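Local atomic coordinates of putative nucleotidyltransferase (Sulfolobus solfataricus P2, PDB entry 2RFF), a protein that probably acts as a nucleotidyltransferase, transferring a nucleotidyl group to an acceptor. Residues Gly5-Glu10 and Tyr47-Asp52; Glu34-Phe39 and Ile55-Lys60; Phe68-Met73 and Tyr84-Glu89. One frame throughout, in Å; residues are numbered along the deposited sequence.

Contact 1: residues Gly5-Glu10 and Tyr47-Asp52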
loop_
_atom_site.group_PDB
_atom_site.type_symbol
_atom_site.label_atom_id
_atom_site.label_comp_id
_atom_site.label_asym_id
_atom_site.label_seq_id
_atom_site.Cartn_x
_atom_site.Cartn_y
_atom_site.Cartn_z
ATOM N N GLY A 5 17.946 13.048 -3.480
ATOM C CA GLY A 5 18.523 13.280 -4.764
ATOM C C GLY A 5 17.601 12.784 -5.840
ATOM O O GLY A 5 16.554 12.181 -5.591
ATOM N N LYS A 6 18.065 12.967 -7.060
ATOM C CA LYS A 6 17.319 12.628 -8.268
ATOM C C LYS A 6 16.915 11.150 -8.359
ATOM O O LYS A 6 15.779 10.832 -8.710
ATOM C CB LYS A 6 18.182 13.053 -9.451
ATOM C CG LYS A 6 17.547 13.043 -10.798
ATOM C CD LYS A 6 18.450 13.738 -11.864
ATOM C CE LYS A 6 18.605 15.279 -11.663
ATOM N NZ LYS A 6 19.299 15.947 -12.832
ATOM N N SER A 7 17.825 10.254 -7.989
ATOM C CA SER A 7 17.570 8.828 -8.097
ATOM C C SER A 7 16.514 8.397 -7.086
ATOM O O SER A 7 15.599 7.650 -7.438
ATOM C CB SER A 7 18.861 8.021 -7.925
ATOM O OG SER A 7 18.606 6.653 -8.090
ATOM N N ALA A 8 16.599 8.917 -5.859
ATOM C CA ALA A 8 15.618 8.595 -4.811
ATOM C C ALA A 8 14.231 9.115 -5.198
ATOM O O ALA A 8 13.266 8.376 -5.137
ATOM C CB ALA A 8 16.059 9.149 -3.432
ATOM N N ILE A 9 14.161 10.361 -5.664
ATOM C CA ILE A 9 12.875 10.969 -6.083
ATOM C C ILE A 9 12.246 10.203 -7.256
ATOM O O ILE A 9 11.051 9.910 -7.208
ATOM C CB ILE A 9 13.011 12.484 -6.365
ATOM C CG1 ILE A 9 13.346 13.243 -5.073
ATOM C CG2 ILE A 9 11.731 13.054 -7.017
ATOM C CD1 ILE A 9 12.262 13.192 -3.971
ATOM N N GLU A 10 13.042 9.867 -8.286
ATOM C CA GLU A 10 12.525 9.097 -9.433
ATOM C C GLU A 10 11.995 7.733 -8.981
ATOM O O GLU A 10 10.954 7.296 -9.483
ATOM C CB GLU A 10 13.560 8.947 -10.551
ATOM C CG GLU A 10 13.870 10.249 -11.277
ATOM C CD GLU A 10 15.082 10.173 -12.237
ATOM O OE1 GLU A 10 15.608 9.073 -12.531
ATOM O OE2 GLU A 10 15.501 11.248 -12.704
ATOM N N TYR A 47 13.943 6.326 3.083
ATOM C CA TYR A 47 14.130 5.375 2.001
ATOM C C TYR A 47 15.325 5.711 1.159
ATOM O O TYR A 47 15.799 6.853 1.126
ATOM C CB TYR A 47 12.890 5.309 1.098
ATOM C CG TYR A 47 12.548 6.566 0.308
ATOM C CD1 TYR A 47 13.083 6.788 -0.966
ATOM C CD2 TYR A 47 11.672 7.515 0.810
ATOM C CE1 TYR A 47 12.779 7.917 -1.695
ATOM C CE2 TYR A 47 11.345 8.654 0.066
ATOM C CZ TYR A 47 11.913 8.855 -1.197
ATOM O OH TYR A 47 11.567 10.003 -1.894
ATOM N N LEU A 48 15.772 4.670 0.464
ATOM C CA LEU A 48 16.831 4.739 -0.519
ATOM C C LEU A 48 16.179 4.570 -1.867
ATOM O O LEU A 48 15.051 4.083 -1.963
ATOM C CB LEU A 48 17.792 3.587 -0.315
ATOM C CG LEU A 48 18.648 3.580 0.956
ATOM C CD1 LEU A 48 19.385 2.252 1.151
ATOM C CD2 LEU A 48 19.639 4.718 0.920
ATOM N N ASP A 49 16.918 4.872 -2.935
ATOM C CA ASP A 49 16.394 4.631 -4.286
ATOM C C ASP A 49 16.063 3.135 -4.547
ATOM O O ASP A 49 15.180 2.825 -5.324
ATOM C CB ASP A 49 17.310 5.197 -5.398
ATOM C CG ASP A 49 18.727 4.621 -5.391
ATOM O OD1 ASP A 49 19.142 3.911 -4.465
ATOM O OD2 ASP A 49 19.460 4.926 -6.358
ATOM N N THR A 50 16.747 2.229 -3.864
ATOM C CA THR A 50 16.539 0.777 -3.975
ATOM C C THR A 50 15.477 0.180 -3.021
ATOM O O THR A 50 15.208 -1.031 -3.019
ATOM C CB THR A 50 17.884 0.044 -3.673
ATOM O OG1 THR A 50 18.410 0.523 -2.428
ATOM C CG2 THR A 50 18.912 0.318 -4.787
ATOM N N SER A 51 14.896 1.006 -2.165
ATOM C CA SER A 51 13.923 0.525 -1.196
ATOM C C SER A 51 12.669 -0.017 -1.839
ATOM O O SER A 51 12.255 0.430 -2.930
ATOM C CB SER A 51 13.519 1.636 -0.218
ATOM O OG SER A 51 14.616 2.107 0.533
ATOM N N ASP A 52 12.096 -1.041 -1.198
ATOM C CA ASP A 52 10.825 -1.538 -1.714
ATOM C C ASP A 52 9.743 -0.537 -1.319
ATOM O O ASP A 52 10.027 0.510 -0.696
ATOM C CB ASP A 52 10.526 -2.965 -1.252
ATOM C CG ASP A 52 10.377 -3.088 0.230
ATOM O OD1 ASP A 52 10.354 -2.059 0.941
ATOM O OD2 ASP A 52 10.293 -4.248 0.672
#

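Contact 2: residues Glu34-Phe39 and Ile55-Lys60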
loop_
_atom_site.group_PDB
_atom_site.type_symbol
_atom_site.label_atom_id
_atom_site.label_comp_id
_atom_site.label_asym_id
_atom_site.label_seq_id
_atom_site.Cartn_x
_atom_site.Cartn_y
_atom_site.Cartn_z
ATOM N N GLU A 34 -11.379 -1.091 1.387
ATOM C CA GLU A 34 -11.825 0.219 1.862
ATOM C C GLU A 34 -10.761 1.294 1.838
ATOM O O GLU A 34 -11.056 2.450 1.527
ATOM C CB GLU A 34 -12.481 0.088 3.249
ATOM C CG GLU A 34 -12.884 1.371 3.905
ATOM C CD GLU A 34 -13.819 2.260 3.068
ATOM O OE1 GLU A 34 -14.521 1.761 2.175
ATOM O OE2 GLU A 34 -13.871 3.483 3.358
ATOM N N GLU A 35 -9.551 0.940 2.236
ATOM C CA GLU A 35 -8.436 1.872 2.311
ATOM C C GLU A 35 -7.163 1.145 1.961
ATOM O O GLU A 35 -7.052 -0.064 2.188
ATOM C CB GLU A 35 -8.259 2.470 3.724
ATOM C CG GLU A 35 -9.365 3.427 4.154
ATOM C CD GLU A 35 -9.405 3.816 5.604
ATOM O OE1 GLU A 35 -8.578 3.393 6.435
ATOM O OE2 GLU A 35 -10.293 4.612 5.908
ATOM N N VAL A 36 -6.220 1.913 1.428
ATOM C CA VAL A 36 -4.861 1.427 1.235
ATOM C C VAL A 36 -3.924 2.486 1.784
ATOM O O VAL A 36 -4.110 3.684 1.540
ATOM C CB VAL A 36 -4.525 1.106 -0.229
ATOM C CG1 VAL A 36 -3.025 0.706 -0.465
ATOM C CG2 VAL A 36 -5.430 0.022 -0.745
ATOM N N TYR A 37 -2.906 2.026 2.488
ATOM C CA TYR A 37 -1.863 2.896 3.008
ATOM C C TYR A 37 -0.504 2.450 2.437
ATOM O O TYR A 37 -0.287 1.266 2.111
ATOM C CB TYR A 37 -1.816 2.844 4.535
ATOM C CG TYR A 37 -3.039 3.363 5.233
ATOM C CD1 TYR A 37 -4.178 2.571 5.368
ATOM C CD2 TYR A 37 -3.072 4.664 5.759
ATOM C CE1 TYR A 37 -5.322 3.046 6.086
ATOM C CE2 TYR A 37 -4.204 5.136 6.441
ATOM C CZ TYR A 37 -5.336 4.320 6.540
ATOM O OH TYR A 37 -6.468 4.707 7.189
ATOM N N ILE A 38 0.397 3.426 2.339
ATOM C CA ILE A 38 1.815 3.162 2.172
ATOM C C ILE A 38 2.410 3.216 3.594
ATOM O O ILE A 38 2.082 4.118 4.391
ATOM C CB ILE A 38 2.526 4.180 1.264
ATOM C CG1 ILE A 38 1.810 4.283 -0.078
ATOM C CG2 ILE A 38 4.022 3.813 1.131
ATOM C CD1 ILE A 38 1.553 2.953 -0.786
ATOM N N PHE A 39 3.171 2.196 3.971
ATOM C CA PHE A 39 3.901 2.180 5.222
ATOM C C PHE A 39 5.375 1.978 4.927
ATOM O O PHE A 39 5.790 1.991 3.763
ATOM C CB PHE A 39 3.309 1.167 6.230
ATOM C CG PHE A 39 3.498 -0.305 5.883
ATOM C CD1 PHE A 39 2.620 -0.955 5.042
ATOM C CD2 PHE A 39 4.483 -1.054 6.503
ATOM C CE1 PHE A 39 2.784 -2.334 4.741
ATOM C CE2 PHE A 39 4.628 -2.425 6.252
ATOM C CZ PHE A 39 3.788 -3.066 5.366
ATOM N N ILE A 55 2.838 -1.847 1.137
ATOM C CA ILE A 55 1.443 -1.530 0.912
ATOM C C ILE A 55 0.580 -2.245 1.927
ATOM O O ILE A 55 0.651 -3.460 2.045
ATOM C CB ILE A 55 1.007 -1.940 -0.509
ATOM C CG1 ILE A 55 1.911 -1.277 -1.574
ATOM C CG2 ILE A 55 -0.479 -1.530 -0.727
ATOM C CD1 ILE A 55 1.504 -1.704 -2.981
ATOM N N LEU A 56 -0.237 -1.480 2.650
ATOM C CA LEU A 56 -1.215 -2.011 3.604
ATOM C C LEU A 56 -2.590 -1.962 2.948
ATOM O O LEU A 56 -3.089 -0.876 2.660
ATOM C CB LEU A 56 -1.215 -1.225 4.917
ATOM C CG LEU A 56 -2.384 -1.534 5.854
ATOM C CD1 LEU A 56 -2.397 -3.012 6.220
ATOM C CD2 LEU A 56 -2.374 -0.600 7.048
ATOM N N PHE A 57 -3.186 -3.133 2.726
ATOM C CA PHE A 57 -4.540 -3.221 2.183
ATOM C C PHE A 57 -5.489 -3.381 3.380
ATOM O O PHE A 57 -5.302 -4.307 4.179
ATOM C CB PHE A 57 -4.678 -4.424 1.265
ATOM C CG PHE A 57 -3.797 -4.415 0.084
ATOM C CD1 PHE A 57 -4.227 -3.803 -1.062
ATOM C CD2 PHE A 57 -2.565 -5.026 0.112
ATOM C CE1 PHE A 57 -3.467 -3.809 -2.197
ATOM C CE2 PHE A 57 -1.780 -5.054 -1.057
ATOM C CZ PHE A 57 -2.221 -4.432 -2.186
ATOM N N VAL A 58 -6.528 -2.566 3.422
ATOM C CA VAL A 58 -7.498 -2.549 4.550
ATOM C C VAL A 58 -8.874 -2.877 3.987
ATOM O O VAL A 58 -9.372 -2.144 3.157
ATOM C CB VAL A 58 -7.552 -1.233 5.370
ATOM C CG1 VAL A 58 -8.541 -1.327 6.585
ATOM C CG2 VAL A 58 -6.164 -0.902 5.834
ATOM N N PHE A 59 -9.424 -4.019 4.396
ATOM C CA PHE A 59 -10.708 -4.532 3.919
ATOM C C PHE A 59 -11.748 -4.523 5.002
ATOM O O PHE A 59 -11.419 -4.704 6.148
ATOM C CB PHE A 59 -10.606 -6.001 3.471
ATOM C CG PHE A 59 -9.729 -6.245 2.257
ATOM C CD1 PHE A 59 -8.364 -6.399 2.381
ATOM C CD2 PHE A 59 -10.291 -6.448 0.987
ATOM C CE1 PHE A 59 -7.548 -6.704 1.236
ATOM C CE2 PHE A 59 -9.495 -6.708 -0.146
ATOM C CZ PHE A 59 -8.132 -6.844 -0.008
ATOM N N LYS A 60 -13.001 -4.340 4.612
ATOM C CA LYS A 60 -14.119 -4.488 5.554
ATOM C C LYS A 60 -14.505 -5.960 5.646
ATOM O O LYS A 60 -14.406 -6.684 4.677
ATOM C CB LYS A 60 -15.335 -3.665 5.100
ATOM C CG LYS A 60 -14.994 -2.200 5.015
ATOM C CD LYS A 60 -16.178 -1.251 5.038
ATOM C CE LYS A 60 -16.781 -0.997 3.695
ATOM N NZ LYS A 60 -17.864 0.083 3.789
HETATM O O HOH W 1 -17.009 1.473 1.138
#

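Contact 3: residues Phe68-Met73 and Tyr84-Glu89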
loop_
_atom_site.group_PDB
_atom_site.type_symbol
_atom_site.label_atom_id
_atom_site.label_comp_id
_atom_site.label_asym_id
_atom_site.label_seq_id
_atom_site.Cartn_x
_atom_site.Cartn_y
_atom_site.Cartn_z
ATOM N N PHE A 68 -3.480 -16.783 6.060
ATOM C CA PHE A 68 -3.195 -17.467 4.766
ATOM C C PHE A 68 -4.252 -17.073 3.735
ATOM O O PHE A 68 -3.914 -16.739 2.607
ATOM C CB PHE A 68 -3.096 -18.981 4.950
ATOM C CG PHE A 68 -2.239 -19.350 6.100
ATOM C CD1 PHE A 68 -0.884 -19.232 6.013
ATOM C CD2 PHE A 68 -2.804 -19.691 7.340
ATOM C CE1 PHE A 68 -0.070 -19.521 7.123
ATOM C CE2 PHE A 68 -1.998 -19.971 8.451
ATOM C CZ PHE A 68 -0.640 -19.886 8.346
ATOM N N ASP A 69 -5.522 -17.063 4.153
ATOM C CA ASP A 69 -6.600 -16.577 3.310
ATOM C C ASP A 69 -6.411 -15.106 2.956
ATOM O O ASP A 69 -6.681 -14.725 1.816
ATOM C CB ASP A 69 -7.980 -16.796 3.928
ATOM C CG ASP A 69 -8.489 -18.211 3.794
ATOM O OD1 ASP A 69 -8.205 -18.848 2.768
ATOM O OD2 ASP A 69 -9.266 -18.678 4.627
ATOM N N ARG A 70 -5.968 -14.295 3.908
ATOM C CA ARG A 70 -5.715 -12.871 3.664
ATOM C C ARG A 70 -4.635 -12.686 2.613
ATOM O O ARG A 70 -4.810 -11.915 1.676
ATOM C CB ARG A 70 -5.370 -12.141 4.958
ATOM C CG ARG A 70 -6.535 -12.037 5.908
ATOM C CD ARG A 70 -6.054 -11.371 7.141
ATOM N NE ARG A 70 -7.108 -11.193 8.139
ATOM C CZ ARG A 70 -7.071 -10.342 9.161
ATOM N NH1 ARG A 70 -6.030 -9.543 9.372
ATOM N NH2 ARG A 70 -8.122 -10.289 9.978
HETATM N N MSE A 71 -3.514 -13.366 2.799
HETATM C CA MSE A 71 -2.435 -13.312 1.771
HETATM C C MSE A 71 -2.910 -13.694 0.361
HETATM O O MSE A 71 -2.601 -13.008 -0.606
HETATM C CB MSE A 71 -1.273 -14.231 2.141
HETATM C CG MSE A 71 -0.381 -13.696 3.224
HETATM SE SE MSE A 71 1.189 -14.795 3.471
HETATM C CE MSE A 71 1.669 -15.093 1.715
ATOM N N TYR A 72 -3.686 -14.783 0.292
ATOM C CA TYR A 72 -4.214 -15.334 -0.983
ATOM C C TYR A 72 -5.117 -14.313 -1.668
ATOM O O TYR A 72 -5.208 -14.330 -2.876
ATOM C CB TYR A 72 -4.956 -16.656 -0.707
ATOM C CG TYR A 72 -5.313 -17.540 -1.916
ATOM C CD1 TYR A 72 -4.317 -18.299 -2.553
ATOM C CD2 TYR A 72 -6.651 -17.685 -2.373
ATOM C CE1 TYR A 72 -4.640 -19.157 -3.641
ATOM C CE2 TYR A 72 -6.973 -18.520 -3.492
ATOM C CZ TYR A 72 -5.970 -19.263 -4.091
ATOM O OH TYR A 72 -6.249 -20.079 -5.163
HETATM N N MSE A 73 -5.774 -13.412 -0.906
HETATM C CA MSE A 73 -6.651 -12.377 -1.504
HETATM C C MSE A 73 -5.930 -11.458 -2.475
HETATM O O MSE A 73 -6.470 -11.085 -3.516
HETATM C CB MSE A 73 -7.276 -11.418 -0.468
HETATM C CG MSE A 73 -8.139 -12.010 0.635
HETATM SE SE MSE A 73 -8.869 -10.710 1.818
HETATM C CE MSE A 73 -10.065 -9.904 0.520
ATOM N N TYR A 84 3.749 -6.334 1.416
ATOM C CA TYR A 84 2.404 -5.941 1.833
ATOM C C TYR A 84 1.922 -6.557 3.136
ATOM O O TYR A 84 2.473 -7.539 3.625
ATOM C CB TYR A 84 1.427 -6.296 0.658
ATOM C CG TYR A 84 1.223 -7.772 0.508
ATOM C CD1 TYR A 84 2.080 -8.532 -0.276
ATOM C CD2 TYR A 84 0.210 -8.435 1.215
ATOM C CE1 TYR A 84 1.911 -9.915 -0.381
ATOM C CE2 TYR A 84 0.042 -9.813 1.122
ATOM C CZ TYR A 84 0.887 -10.543 0.305
ATOM O OH TYR A 84 0.718 -11.902 0.225
ATOM N N ILE A 85 0.851 -5.973 3.633
ATOM C CA ILE A 85 0.091 -6.507 4.774
ATOM C C ILE A 85 -1.401 -6.371 4.405
ATOM O O ILE A 85 -1.783 -5.384 3.774
ATOM C CB ILE A 85 0.323 -5.749 6.107
ATOM C CG1 ILE A 85 1.785 -5.931 6.528
ATOM C CG2 ILE A 85 -0.609 -6.244 7.269
ATOM C CD1 ILE A 85 2.179 -5.120 7.720
ATOM N N VAL A 86 -2.221 -7.337 4.832
ATOM C CA VAL A 86 -3.657 -7.283 4.664
ATOM C C VAL A 86 -4.274 -7.266 6.079
ATOM O O VAL A 86 -4.033 -8.183 6.870
ATOM C CB VAL A 86 -4.212 -8.494 3.896
ATOM C CG1 VAL A 86 -5.756 -8.518 3.886
ATOM C CG2 VAL A 86 -3.684 -8.565 2.428
ATOM N N LEU A 87 -5.111 -6.273 6.344
ATOM C CA LEU A 87 -5.763 -6.080 7.658
ATOM C C LEU A 87 -7.227 -5.768 7.479
ATOM O O LEU A 87 -7.666 -5.280 6.446
ATOM C CB LEU A 87 -5.133 -4.961 8.535
ATOM C CG LEU A 87 -3.669 -5.178 8.931
ATOM C CD1 LEU A 87 -3.179 -3.988 9.750
ATOM C CD2 LEU A 87 -3.468 -6.506 9.697
ATOM N N ASP A 88 -7.981 -6.087 8.513
ATOM C CA ASP A 88 -9.368 -5.666 8.622
ATOM C C ASP A 88 -9.379 -4.199 9.073
ATOM O O ASP A 88 -8.423 -3.715 9.717
ATOM C CB ASP A 88 -10.061 -6.509 9.707
ATOM C CG ASP A 88 -11.516 -6.246 9.810
ATOM O OD1 ASP A 88 -12.300 -6.608 8.940
ATOM O OD2 ASP A 88 -11.950 -5.661 10.823
ATOM N N GLU A 89 -10.478 -3.516 8.746
ATOM C CA GLU A 89 -10.783 -2.135 9.196
ATOM C C GLU A 89 -10.483 -1.873 10.695
ATOM O O GLU A 89 -9.933 -0.826 11.089
ATOM C CB GLU A 89 -12.268 -1.831 8.874
ATOM C CG GLU A 89 -13.305 -2.762 9.569
ATOM C CD GLU A 89 -14.693 -2.823 8.900
ATOM O OE1 GLU A 89 -15.103 -1.841 8.224
ATOM O OE2 GLU A 89 -15.366 -3.887 9.061
HETATM O O HOH W 2 -2.981 -10.258 8.365
#

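Contact 1: residues Gly5-Glu10 and Tyr47-Asp52
The loop from helix 41-44 to strand 53-59 meets the first turn of helix 6-29, with Asp-49 on Ser-7 and Tyr-47 on Ala-8. This loop ends at Asp-52, which with Asp-54 forms a D-x-D pattern like the one that carries metal-binding carboxylates in relatives. The polar link is a hydrogen bond of 2.6 Å from Ser-7 OG to Asp-49 OD2, received on the anti lone pair. OG stands anti to the Ser-7 backbone N (chi1 -177°), which places it on the loop side, facing Asp-49. Asp-49 CB also sits on the helix backbone, 3.8 Å from Ala-8 N. The Tyr-47 ring comes edge-on: its CE1 lies 3.5 Å from Ala-8 O, near the ring plane, and 3.9 Å from Ala-8 CB. Further out, Ile-9 CD1 approaches Tyr-47 OH at 3.9 Å, and Lys-4 makes a cation-pi contact with the ring. The loop is braced by a type I turn, Leu-48 to Ser-51, where Leu-48 N donates to Ser-51 OG (2.8 Å, 167°), and by Arg-42, which bonds to Ser-51 O. An alanine in place of Asp-49 would probably leave the Ser-7 hydroxyl without its carboxylate acceptor. With 222 Å² buried, this is a small surface contact, in which the Ser-7 hydroxyl gives a partly exposed carboxylate one short bond beside the apolar touch of Tyr-47 on Ala-8.

Contact 2: residues Glu34-Phe39 and Ile55-Lys60
Tyr-37 lies side by side with Leu-56 on the antiparallel strands 34-39 and 55-59, neighbours in the mixed sheet of this nucleotidyltransferase-like domain. Its CB starts 4.1 Å from Leu-56 CB, the two residues forming a hydrogen-bonded pair. Further out, CD1 reaches Leu-56 CD2 at 4.0 Å, and Val-58 CG2 comes to the ring edge, near its plane. At the tip, OH donates to Glu-35 OE1 over 2.6 Å, meeting the oxygen from above the carboxylate, 55° out of its plane. Lys-92 bridges to the same OE1, and Lys-98 makes a cation-pi contact with the ring. The register is broken at one end by a classic beta bulge: Glu-34 N (2.9 Å) and Glu-35 N (3.2 Å) both donate to Val-58 O. On the other sheet face, Val-36 CG1 presses on Ile-55 CG2 at 3.4 Å, tighter than usual carbon contact, while the same CG2 rests over one face of the Phe-57 ring, offset toward the rim. Phe-39, its CG between the backbone N and the carbonyl carbon (chi1 70°), turns its ring across Leu-56 at about a right angle and puts its edge 3.6 Å from Ile-55 C through CE1. Helix 6-29 packs on the Val-36, Ile-55 and Phe-57 side. At the bulge, a water lies between Glu-34 OE1 and Lys-60 NZ, whose charged atoms are 4.1 Å apart, beyond a salt bridge; Glu-34 OE2 pairs with Lys-103. One face is thus hydrocarbon under a helix, whereas the other is mixed, with Leu-56 and Val-58 beside the Tyr-37 hydroxyl and the Glu-35 carboxylate, whose charge Lys-92 and Lys-103 probably balance.

Contact 3: residues Phe68-Met73 and Tyr84-Glu89
Arg-70 lies across Val-86, joining helix 67-74 to strand 82-88 at a crossing of 117° between the short segments. In the first shell, Arg-70 CB rests 3.8 Å from Val-86 CG1, while the backbone Arg-70 O touches the other branch, CG2, at 3.6 Å. The arginine chain then runs extended from CG to NE, and NH1 beyond it comes to Val-86 O, where it makes a weak hydrogen bond of 3.5 Å. A water closes a second path between the same two atoms, accepting from NH1 at 3.3 Å and donating to Val-86 O at 2.8 Å. One helix position on, the selenomethionine at Met-71 meets Tyr-84 at about a right angle: its CB and CE both lie 3.6 Å from Tyr-84 OH, and Met-71 CA sits at the edge of the ring. Outside the two segments the guanidinium is held directly by Glu-91, whose OE1 forms a salt bridge with NH1, and by Ile-62, whose O accepts from NH2. The second shell is Asp-88: its N donates to the same Glu-91 OE1 and its OD1 accepts from Ile-62 N, tying the loop after strand 53-59 to the end of strand 82-88. Val-86 also touches Val-74 of the same helix and Phe-59 of strand 53-59, in the core of a beta-alpha-beta unit whose connecting helix lies on the sheet. The hydrocarbon part of Arg-70 therefore packs on the valine, while the carboxylate of Glu-91 probably offsets its charge and backbone carbonyls help fix its orientation.

In the fold
Strand 53-59 ties the contacts together. Contact 2 pairs it with strand 33-39, and on its other edge strand 82-88 of contact 3 runs parallel: Phe-57 N to Ile-85 O and Leu-87 N to Phe-57 O are probable hydrogen bonds, each 2.9 Å. Contacts 2 and 3, with centres 10 Å apart, thus share one sheet. Contact 1 lies about 22 Å from contact 2 and 27 Å from contact 3, centre to centre, on the opposite side of the chain's centre from contact 3. Its loop leads directly into strand 53-59, so the D-x-D pattern of Asp-52 and Asp-54, the probable active-site end by family resemblance, straddles the end of segment 47-52 and the start of that strand, just before segment 55-60.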